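Local coordinates for 5-formaminoimidazole-4-carboxamide-1-(Beta)-D-ribofuranosyl 5'-monophosphate synthetase (Thermococcus kodakarensis, PDB 2PBZ), which probably acts as an ATP-dependent ligase of purine biosynthesis, forming a carbon-nitrogen bond on the route to IMP, and binds ATP, at residues L127-I132 with L207-V212; L252-A255 with K261-G264. All coordinates share one frame; numbering follows the deposited sequence.

Contact 1: L127-I132 with L207-V212; sequences LYFVRI and LPYTIV. With ATP (adenosine-5'-triphosphate), chain D.
Phe129 and Tyr209 carry this contact, meeting as a T-shaped (edge-to-face) aromatic pair with ring planes at 88° and centroids 5.7 Å apart. Phe129 supplies the edge: its CE1 points at the middle of the Tyr209 face, and the nearest atoms are Phe129 CE1 and Tyr209 CD1 at 4.2 Å. One face of the Phe129 ring lies on the base of ATP, carried there by a chi1 of -168° that turns CG to the far side from the backbone N. The ring covers the five-membered ring of the purine and its C4-C5 edge, with Phe129 CE2 3.4 Å from ATP C8, while Phe129 CB, 3.6 Å from ATP C6, touches the six-membered part. The CD2-CE2 side of Tyr209 instead follows the ribose, with Tyr209 CE2 3.3 Å from ATP O2' and Tyr209 CD2 3.4 Å from ATP O4'. Two residues on, Arg131 places its CD at the edge of the Phe129 ring, in its plane and 3.9 Å from Phe129 CE2, while its NH2 makes a salt bridge to Glu163, itself an ATP-binding residue. The two aromatic rings thus form a corner of the ATP pocket, Phe129 on the base and Tyr209 along the ribose. Strand 128-131 runs between strands 147-148 and 161-164, with Phe129 bonded through its backbone to Glu163; Tyr209 rests on Leu194 of strand 183-194, and Arg201 of the third subunit also packs against it.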
ATOM      1  N   LEU A 127      24.564  18.664   5.198  1.00 76.95           N
ATOM      2  CA  LEU A 127      23.270  19.169   5.631  1.00 73.80           C
ATOM      3  C   LEU A 127      22.829  18.498   6.919  1.00 70.78           C
ATOM      4  O   LEU A 127      23.309  17.417   7.274  1.00 69.80           O
ATOM      5  CB  LEU A 127      22.219  18.956   4.540  1.00 74.75           C
ATOM      6  CG  LEU A 127      22.492  17.849   3.519  1.00 75.49           C
ATOM      7  CD1 LEU A 127      22.715  16.504   4.221  1.00 74.86           C
ATOM      8  CD2 LEU A 127      21.321  17.784   2.548  1.00 76.00           C
ATOM      9  N   TYR A 128      21.919  19.157   7.624  1.00 67.95           N
ATOM     10  CA  TYR A 128      21.412  18.629   8.881  1.00 65.04           C
ATOM     11  C   TYR A 128      19.901  18.817   8.981  1.00 64.09           C
ATOM     12  O   TYR A 128      19.318  19.632   8.267  1.00 64.08           O
ATOM     13  CB  TYR A 128      22.102  19.326  10.056  1.00 62.14           C
ATOM     14  CG  TYR A 128      23.591  19.103  10.098  1.00 59.62           C
ATOM     15  CD1 TYR A 128      24.471  19.944   9.421  1.00 57.71           C
ATOM     16  CD2 TYR A 128      24.127  18.052  10.833  1.00 58.05           C
ATOM     17  CE1 TYR A 128      25.860  19.734   9.492  1.00 54.80           C
ATOM     18  CE2 TYR A 128      25.504  17.840  10.900  1.00 55.34           C
ATOM     19  CZ  TYR A 128      26.356  18.679  10.236  1.00 54.58           C
ATOM     20  OH  TYR A 128      27.705  18.476  10.346  1.00 56.37           O
ATOM     21  N   PHE A 129      19.278  18.054   9.870  1.00 62.74           N
ATOM     22  CA  PHE A 129      17.844  18.136  10.083  1.00 61.62           C
ATOM     23  C   PHE A 129      17.615  18.920  11.374  1.00 61.54           C
ATOM     24  O   PHE A 129      18.316  18.708  12.355  1.00 61.22           O
ATOM     25  CB  PHE A 129      17.252  16.724  10.218  1.00 60.75           C
ATOM     26  CG  PHE A 129      15.742  16.684  10.165  1.00 59.58           C
ATOM     27  CD1 PHE A 129      15.061  16.896   8.958  1.00 58.22           C
ATOM     28  CD2 PHE A 129      14.998  16.453  11.327  1.00 59.07           C
ATOM     29  CE1 PHE A 129      13.661  16.882   8.910  1.00 57.50           C
ATOM     30  CE2 PHE A 129      13.593  16.436  11.297  1.00 58.43           C
ATOM     31  CZ  PHE A 129      12.924  16.653  10.082  1.00 58.84           C
ATOM     32  N   VAL A 130      16.650  19.834  11.356  1.00 62.25           N
ATOM     33  CA  VAL A 130      16.303  20.628  12.536  1.00 63.80           C
ATOM     34  C   VAL A 130      14.914  20.167  12.995  1.00 65.45           C
ATOM     35  O   VAL A 130      13.935  20.339  12.266  1.00 65.73           O
ATOM     36  CB  VAL A 130      16.236  22.132  12.199  1.00 62.78           C
ATOM     37  CG1 VAL A 130      15.933  22.930  13.453  1.00 61.83           C
ATOM     38  CG2 VAL A 130      17.534  22.585  11.566  1.00 61.04           C
ATOM     39  N   ARG A 131      14.827  19.582  14.186  1.00 67.63           N
ATOM     40  CA  ARG A 131      13.552  19.089  14.700  1.00 69.96           C
ATOM     41  C   ARG A 131      12.802  20.109  15.541  1.00 71.19           C
ATOM     42  O   ARG A 131      13.395  21.065  16.023  1.00 71.94           O
ATOM     43  CB  ARG A 131      13.774  17.814  15.521  1.00 71.47           C
ATOM     44  CG  ARG A 131      12.486  17.073  15.847  1.00 74.23           C
ATOM     45  CD  ARG A 131      12.269  15.883  14.922  1.00 75.52           C
ATOM     46  NE  ARG A 131      13.257  14.848  15.187  1.00 77.83           N
ATOM     47  CZ  ARG A 131      13.421  14.267  16.376  1.00 80.45           C
ATOM     48  NH1 ARG A 131      12.652  14.630  17.401  1.00 81.05           N
ATOM     49  NH2 ARG A 131      14.361  13.323  16.546  1.00 81.43           N
ATOM     50  N   ILE A 132      11.495  19.883  15.708  1.00 73.21           N
ATOM     51  CA  ILE A 132      10.586  20.757  16.481  1.00 74.02           C
ATOM     52  C   ILE A 132      10.783  22.239  16.174  1.00 75.12           C
ATOM     53  O   ILE A 132      10.617  22.679  15.029  1.00 75.95           O
ATOM     54  CB  ILE A 132      10.740  20.556  18.015  1.00 74.10           C
ATOM     55  CG1 ILE A 132      10.195  19.181  18.428  1.00 72.97           C
ATOM     56  CG2 ILE A 132       9.994  21.664  18.774  1.00 74.27           C
ATOM     57  CD1 ILE A 132       9.996  19.029  19.935  1.00 69.71           C
ATOM     58  N   LEU A 207      11.392  20.775   0.368  1.00 54.13           N
ATOM     59  CA  LEU A 207       9.974  20.892   0.704  1.00 52.68           C
ATOM     60  C   LEU A 207       9.714  20.558   2.169  1.00 51.48           C
ATOM     61  O   LEU A 207      10.560  19.977   2.848  1.00 51.28           O
ATOM     62  CB  LEU A 207       9.135  19.939  -0.156  1.00 53.32           C
ATOM     63  CG  LEU A 207       8.627  20.367  -1.535  1.00 53.51           C
ATOM     64  CD1 LEU A 207       9.489  21.461  -2.121  1.00 54.93           C
ATOM     65  CD2 LEU A 207       8.595  19.135  -2.440  1.00 51.75           C
ATOM     66  N   PRO A 208       8.530  20.941   2.677  1.00 50.96           N
ATOM     67  CA  PRO A 208       8.117  20.689   4.065  1.00 50.43           C
ATOM     68  C   PRO A 208       7.917  19.191   4.321  1.00 50.31           C
ATOM     69  O   PRO A 208       7.516  18.441   3.416  1.00 50.32           O
ATOM     70  CB  PRO A 208       6.796  21.452   4.176  1.00 49.93           C
ATOM     71  CG  PRO A 208       6.955  22.556   3.179  1.00 49.01           C
ATOM     72  CD  PRO A 208       7.600  21.876   2.015  1.00 49.05           C
ATOM     73  N   TYR A 209       8.176  18.750   5.546  1.00 49.52           N
ATOM     74  CA  TYR A 209       8.012  17.340   5.858  1.00 49.24           C
ATOM     75  C   TYR A 209       6.691  16.999   6.515  1.00 49.55           C
ATOM     76  O   TYR A 209       6.571  15.977   7.188  1.00 50.71           O
ATOM     77  CB  TYR A 209       9.168  16.850   6.720  1.00 49.79           C
ATOM     78  CG  TYR A 209      10.452  16.766   5.940  1.00 52.05           C
ATOM     79  CD1 TYR A 209      11.183  17.918   5.628  1.00 52.78           C
ATOM     80  CD2 TYR A 209      10.918  15.542   5.466  1.00 52.14           C
ATOM     81  CE1 TYR A 209      12.345  17.845   4.859  1.00 53.20           C
ATOM     82  CE2 TYR A 209      12.080  15.461   4.703  1.00 53.16           C
ATOM     83  CZ  TYR A 209      12.789  16.605   4.398  1.00 53.03           C
ATOM     84  OH  TYR A 209      13.930  16.496   3.625  1.00 53.98           O
ATOM     85  N   THR A 210       5.701  17.859   6.318  1.00 49.03           N
ATOM     86  CA  THR A 210       4.361  17.647   6.867  1.00 49.06           C
ATOM     87  C   THR A 210       3.709  16.395   6.257  1.00 48.16           C
ATOM     88  O   THR A 210       3.685  16.231   5.037  1.00 46.66           O
ATOM     89  CB  THR A 210       3.458  18.867   6.567  1.00 50.68           C
ATOM     90  OG1 THR A 210       4.153  20.068   6.929  1.00 51.85           O
ATOM     91  CG2 THR A 210       2.158  18.782   7.348  1.00 51.57           C
ATOM     92  N   ILE A 211       3.168  15.521   7.101  1.00 48.76           N
ATOM     93  CA  ILE A 211       2.539  14.313   6.574  1.00 48.49           C
ATOM     94  C   ILE A 211       1.164  14.606   5.977  1.00 47.39           C
ATOM     95  O   ILE A 211       0.397  15.427   6.490  1.00 47.57           O
ATOM     96  CB  ILE A 211       2.386  13.198   7.650  1.00 49.11           C
ATOM     97  CG1 ILE A 211       1.094  13.409   8.431  1.00 49.95           C
ATOM     98  CG2 ILE A 211       3.583  13.187   8.603  1.00 48.63           C
ATOM     99  CD1 ILE A 211       0.211  12.159   8.488  1.00 53.85           C
ATOM    100  N   VAL A 212       0.871  13.918   4.880  1.00 46.10           N
ATOM    101  CA  VAL A 212      -0.393  14.062   4.192  1.00 44.20           C
ATOM    102  C   VAL A 212      -1.163  12.757   4.409  1.00 44.22           C
ATOM    103  O   VAL A 212      -2.386  12.750   4.522  1.00 45.47           O
ATOM    104  CB  VAL A 212      -0.158  14.278   2.678  1.00 42.71           C
ATOM    105  CG1 VAL A 212      -1.426  14.774   2.016  1.00 41.67           C
ATOM    106  CG2 VAL A 212       0.983  15.244   2.472  1.00 41.36           C
TER
HETATM  107  PG  ATP D 400       5.928  16.233  15.159  1.00 92.29           P
HETATM  108  O1G ATP D 400       6.882  16.095  16.339  1.00 92.23           O
HETATM  109  O2G ATP D 400       5.287  17.761  15.177  1.00 89.97           O
HETATM  110  O3G ATP D 400       4.719  15.130  15.272  1.00 90.78           O
HETATM  111  PB  ATP D 400       7.398  14.483  13.708  1.00 80.79           P
HETATM  112  O1B ATP D 400       8.355  14.312  14.826  1.00 81.49           O
HETATM  113  O2B ATP D 400       6.223  13.365  13.797  1.00 80.94           O
HETATM  114  O3B ATP D 400       6.748  15.986  13.760  1.00 86.40           O
HETATM  115  PA  ATP D 400       8.930  13.003  11.877  1.00 74.18           P
HETATM  116  O1A ATP D 400       8.035  11.823  11.877  1.00 74.88           O
HETATM  117  O2A ATP D 400      10.167  12.764  12.873  1.00 74.00           O
HETATM  118  O3A ATP D 400       8.143  14.407  12.275  1.00 78.08           O
HETATM  119  O5' ATP D 400       9.440  13.346  10.389  1.00 71.76           O
HETATM  120  C5' ATP D 400      10.069  12.257   9.785  1.00 70.05           C
HETATM  121  C4' ATP D 400      10.425  12.765   8.394  1.00 67.80           C
HETATM  122  O4' ATP D 400      11.335  13.913   8.444  1.00 65.41           O
HETATM  123  C3' ATP D 400      11.066  11.682   7.526  1.00 66.49           C
HETATM  124  O3' ATP D 400      10.251  11.446   6.406  1.00 67.23           O
HETATM  125  C2' ATP D 400      12.430  12.199   7.130  1.00 66.05           C
HETATM  126  O2' ATP D 400      12.512  12.333   5.698  1.00 65.55           O
HETATM  127  C1' ATP D 400      12.605  13.549   7.851  1.00 65.07           C
HETATM  128  N9  ATP D 400      13.658  13.368   8.876  1.00 64.36           N
HETATM  129  C8  ATP D 400      13.490  13.184  10.234  1.00 63.82           C
HETATM  130  N7  ATP D 400      14.634  13.061  10.823  1.00 64.27           N
HETATM  131  C5  ATP D 400      15.621  13.146   9.892  1.00 65.37           C
HETATM  132  C6  ATP D 400      17.050  13.098   9.922  1.00 66.01           C
HETATM  133  N6  ATP D 400      17.710  12.907  11.140  1.00 66.30           N
HETATM  134  N1  ATP D 400      17.743  13.228   8.737  1.00 66.34           N
HETATM  135  C2  ATP D 400      17.117  13.413   7.558  1.00 64.76           C
HETATM  136  N3  ATP D 400      15.776  13.471   7.499  1.00 64.13           N
HETATM  137  C4  ATP D 400      15.009  13.354   8.625  1.00 64.67           C

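Contact 2: L252-A255 with K261-G264; sequences LHFA and KAIG
A beta hairpin with a classic bulge joins these segments beside the ATP pocket, to which Ile263 contributes. The bulge follows from two bonds on one residue: His253 N donates to Gly264 O (2.8 Å), and Ile263 N donates to His253 O (2.9 Å, 169° at the hydrogen), so Ile263 and Gly264 together face His253. Toward the turn the ladder is regular, with Ala255 N to Lys261 O at 3.0 Å and a longer return bond from Lys261 N to Ala255 O at 3.3 Å. Ile263 CG1 sits between its backbone N and carbonyl carbon (chi1 57°), which sets it against His253 CB at 3.5 Å; its other branch, CG2, meets the methyl of Ala255. On the face holding Phe254 and Ala262, Phe254 CE2 lies 3.9 Å from Ala262 CB. Replacing Phe254 by a small residue such as alanine is likely to strip the Ala262 methyl of its aromatic cover and open a gap toward Leu227. His253 NE2 bonds to Asp270, and its ring meets that of Tyr172. Strand 249-255 is flanked by strands 170-178 and 261-266, while helix 224-241 packs on Leu252 through Phe234 and on Phe254 through Leu227.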
ATOM      1  N   LEU A 252       7.597   3.258  17.633  1.00 40.49           N
ATOM      2  CA  LEU A 252       8.979   3.686  17.623  1.00 40.34           C
ATOM      3  C   LEU A 252       9.229   4.187  16.204  1.00 40.07           C
ATOM      4  O   LEU A 252       8.818   3.559  15.233  1.00 39.93           O
ATOM      5  CB  LEU A 252       9.891   2.508  17.959  1.00 41.25           C
ATOM      6  CG  LEU A 252       9.594   1.856  19.311  1.00 40.66           C
ATOM      7  CD1 LEU A 252      10.468   0.642  19.519  1.00 40.44           C
ATOM      8  CD2 LEU A 252       9.821   2.876  20.409  1.00 40.97           C
ATOM      9  N   HIS A 253       9.862   5.342  16.082  1.00 39.43           N
ATOM     10  CA  HIS A 253      10.140   5.911  14.773  1.00 40.53           C
ATOM     11  C   HIS A 253      11.620   5.737  14.423  1.00 41.62           C
ATOM     12  O   HIS A 253      12.500   6.043  15.222  1.00 41.91           O
ATOM     13  CB  HIS A 253       9.725   7.392  14.760  1.00 40.22           C
ATOM     14  CG  HIS A 253       8.278   7.610  15.089  1.00 40.32           C
ATOM     15  ND1 HIS A 253       7.725   8.862  15.257  1.00 39.67           N
ATOM     16  CD2 HIS A 253       7.266   6.727  15.274  1.00 39.76           C
ATOM     17  CE1 HIS A 253       6.438   8.742  15.531  1.00 40.38           C
ATOM     18  NE2 HIS A 253       6.136   7.456  15.549  1.00 40.31           N
ATOM     19  N   PHE A 254      11.893   5.238  13.226  1.00 42.09           N
ATOM     20  CA  PHE A 254      13.273   5.001  12.828  1.00 44.55           C
ATOM     21  C   PHE A 254      13.676   5.528  11.483  1.00 44.92           C
ATOM     22  O   PHE A 254      12.854   5.782  10.616  1.00 46.34           O
ATOM     23  CB  PHE A 254      13.593   3.504  12.794  1.00 45.98           C
ATOM     24  CG  PHE A 254      13.598   2.843  14.128  1.00 47.03           C
ATOM     25  CD1 PHE A 254      12.469   2.158  14.590  1.00 46.12           C
ATOM     26  CD2 PHE A 254      14.751   2.857  14.909  1.00 46.04           C
ATOM     27  CE1 PHE A 254      12.505   1.487  15.818  1.00 46.14           C
ATOM     28  CE2 PHE A 254      14.796   2.189  16.133  1.00 45.49           C
ATOM     29  CZ  PHE A 254      13.678   1.503  16.586  1.00 45.13           C
ATOM     30  N   ALA A 255      14.983   5.632  11.319  1.00 44.90           N
ATOM     31  CA  ALA A 255      15.592   6.066  10.081  1.00 47.40           C
ATOM     32  C   ALA A 255      16.432   4.851   9.722  1.00 49.51           C
ATOM     33  O   ALA A 255      17.323   4.472  10.487  1.00 50.80           O
ATOM     34  CB  ALA A 255      16.482   7.268  10.322  1.00 46.51           C
ATOM     35  N   LYS A 261      18.306   3.861  13.557  1.00 56.67           N
ATOM     36  CA  LYS A 261      18.593   4.949  14.484  1.00 56.59           C
ATOM     37  C   LYS A 261      17.199   5.458  14.850  1.00 55.11           C
ATOM     38  O   LYS A 261      16.400   5.763  13.962  1.00 56.52           O
ATOM     39  CB  LYS A 261      19.351   6.082  13.790  1.00 58.97           C
ATOM     40  CG  LYS A 261      20.532   5.659  12.921  1.00 61.65           C
ATOM     41  CD  LYS A 261      21.786   5.411  13.734  1.00 63.19           C
ATOM     42  CE  LYS A 261      22.964   5.159  12.818  1.00 63.53           C
ATOM     43  NZ  LYS A 261      24.208   4.906  13.599  1.00 67.02           N
ATOM     44  N   ALA A 262      16.889   5.542  16.138  1.00 52.69           N
ATOM     45  CA  ALA A 262      15.580   6.034  16.559  1.00 49.36           C
ATOM     46  C   ALA A 262      15.525   7.560  16.444  1.00 48.01           C
ATOM     47  O   ALA A 262      16.489   8.257  16.777  1.00 47.47           O
ATOM     48  CB  ALA A 262      15.287   5.597  17.988  1.00 47.23           C
ATOM     49  N   ILE A 263      14.402   8.069  15.951  1.00 46.06           N
ATOM     50  CA  ILE A 263      14.233   9.504  15.796  1.00 45.02           C
ATOM     51  C   ILE A 263      13.097   9.985  16.685  1.00 44.79           C
ATOM     52  O   ILE A 263      12.967  11.176  16.938  1.00 44.73           O
ATOM     53  CB  ILE A 263      13.905   9.898  14.333  1.00 43.91           C
ATOM     54  CG1 ILE A 263      12.645   9.171  13.861  1.00 42.06           C
ATOM     55  CG2 ILE A 263      15.083   9.590  13.436  1.00 40.80           C
ATOM     56  CD1 ILE A 263      12.009   9.790  12.621  1.00 40.79           C
ATOM     57  N   GLY A 264      12.276   9.050  17.150  1.00 44.58           N
ATOM     58  CA  GLY A 264      11.169   9.408  18.013  1.00 43.75           C
ATOM     59  C   GLY A 264      10.262   8.265  18.422  1.00 43.26           C
ATOM     60  O   GLY A 264      10.558   7.101  18.176  1.00 41.28           O
TER

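Of the contact segments, strand 128-131 comes first along the chain, and contact 1 closes a long loop from it to 207-212, spanning 74 residues that include strands 161-164, 170-178 and 183-194. Contact 2 opens only afterwards and closes a short hairpin with five residues between its segments; the two loops follow in series and neither nest nor cross. Contact 1 ties the three-stranded sheet to the segment leading into strand 211-216, whereas contact 2 adds strand 261-266; these are the outermost strands of the five-stranded sheet within this chain. The centres of the two contacts lie about 14 Å apart, yet Arg131 NH2 comes within 2.6 Å of Ile263 O, and both contacts supply residues to the ATP pocket.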